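Local coordinates for fiber protein (Human adenovirus 16, PDB 3CNC) that forms the trimeric knob at the tip of the viral fiber, which probably attaches the virus to host cells through the receptor CD46, at residues T146-E149 against D150-Y153. Numbering follows the deposited sequence.
Sequences TLNE and DYIY
The carbonyl oxygen of Asn148 is held from two directions: water 1 donates to it at 2.8 Å, and the backbone N of Tyr151 reaches it in a weak hydrogen bond of 3.5 Å. The same water also donates to Tyr151 O at 2.7 Å, bridging the first residue of the 3-10 turn to the first residue of strand 151-159. One residue earlier, Asp150 N donates to Leu147 O at 3.2 Å. These two i to i+3 bonds are what a short 3-10 turn makes, and they lead the loop straight into the strand; the backbones of Asp150 and Ile152 hydrogen-bond with Leu174 and Val172 of strand 165-174 in the same chain.

Side chains follow the turn. Tyr151 has CG beside its own backbone N (chi1 -59°), which swings the ring back over the turn: the ring edge meets Asn148 O, with CD1 3.6 Å away, while Asn148 OD1 comes 3.7 Å from CE1, the amide and ring planes 55° apart. On another flank, CD1 of Leu147 rests 3.8 Å from OD2 of the buried Asp150, whose side chain also packs on Tyr137, Pro138 and Arg176.

Glu149 folds at chi2 (86°), and its OE1 makes a salt bridge with Lys35 of the second subunit. Asp150 OD1 lies 4.6 Å from that OE1; the lysine probably offsets the like charges, which ties the ionic balance of this turn to the contact between subunits.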
# COMPACT_ATOMS: atom_id res chain seq x y z
N THR A 146 6.91 24.11 -9.85
CA THR A 146 7.39 23.02 -9.00
C THR A 146 6.60 21.71 -9.14
O THR A 146 7.20 20.63 -9.15
CB THR A 146 7.37 23.43 -7.51
OG1 THR A 146 6.09 24.02 -7.20
CG2 THR A 146 8.48 24.44 -7.20
N LEU A 147 5.28 21.82 -9.25
CA LEU A 147 4.40 20.66 -9.40
C LEU A 147 4.70 19.52 -8.43
O LEU A 147 4.93 18.38 -8.84
CB LEU A 147 4.49 20.12 -10.83
CG LEU A 147 3.61 20.84 -11.84
CD1 LEU A 147 3.76 20.21 -13.22
CD2 LEU A 147 2.16 20.79 -11.35
N ASN A 148 4.67 19.82 -7.14
CA ASN A 148 4.96 18.80 -6.13
C ASN A 148 3.90 17.72 -5.97
O ASN A 148 4.14 16.75 -5.24
CB ASN A 148 5.25 19.47 -4.78
CG ASN A 148 6.59 20.18 -4.77
OD1 ASN A 148 7.42 20.00 -5.67
ND2 ASN A 148 6.83 20.98 -3.73
N GLU A 149 2.75 17.86 -6.63
CA GLU A 149 1.69 16.84 -6.55
C GLU A 149 2.07 15.67 -7.46
O GLU A 149 1.36 14.66 -7.52
CB GLU A 149 0.34 17.36 -7.06
CG GLU A 149 0.13 18.83 -6.92
CD GLU A 149 0.68 19.63 -8.09
OE1 GLU A 149 0.00 19.74 -9.13
OE2 GLU A 149 1.81 20.16 -7.95
N ASP A 150 3.16 15.83 -8.20
CA ASP A 150 3.61 14.78 -9.10
C ASP A 150 4.53 13.78 -8.43
O ASP A 150 5.07 12.90 -9.10
CB ASP A 150 4.32 15.40 -10.31
CG ASP A 150 3.36 16.08 -11.28
OD1 ASP A 150 2.15 16.17 -10.97
OD2 ASP A 150 3.82 16.53 -12.35
N TYR A 151 4.68 13.88 -7.11
CA TYR A 151 5.56 12.97 -6.39
C TYR A 151 4.93 12.04 -5.36
O TYR A 151 4.03 12.42 -4.61
CB TYR A 151 6.65 13.75 -5.65
CG TYR A 151 7.54 14.61 -6.51
CD1 TYR A 151 7.38 16.00 -6.53
CD2 TYR A 151 8.58 14.05 -7.25
CE1 TYR A 151 8.24 16.81 -7.28
CE2 TYR A 151 9.45 14.85 -8.00
CZ TYR A 151 9.28 16.23 -8.00
OH TYR A 151 10.15 17.02 -8.71
N ILE A 152 5.45 10.81 -5.31
CA ILE A 152 5.01 9.83 -4.34
C ILE A 152 6.29 9.46 -3.59
O ILE A 152 7.32 9.18 -4.22
CB ILE A 152 4.46 8.53 -5.01
CG1 ILE A 152 3.13 8.80 -5.71
CG2 ILE A 152 4.29 7.45 -3.97
CD1 ILE A 152 2.65 7.64 -6.60
N TYR A 153 6.25 9.50 -2.26
CA TYR A 153 7.41 9.13 -1.46
C TYR A 153 7.05 7.90 -0.64
O TYR A 153 5.89 7.72 -0.25
CB TYR A 153 7.83 10.28 -0.54
CG TYR A 153 8.01 11.59 -1.25
CD1 TYR A 153 6.94 12.47 -1.40
CD2 TYR A 153 9.24 11.94 -1.82
CE1 TYR A 153 7.08 13.67 -2.10
CE2 TYR A 153 9.40 13.14 -2.53
CZ TYR A 153 8.31 14.00 -2.66
OH TYR A 153 8.44 15.18 -3.34
O HOH W 1 2.94 14.71 -3.69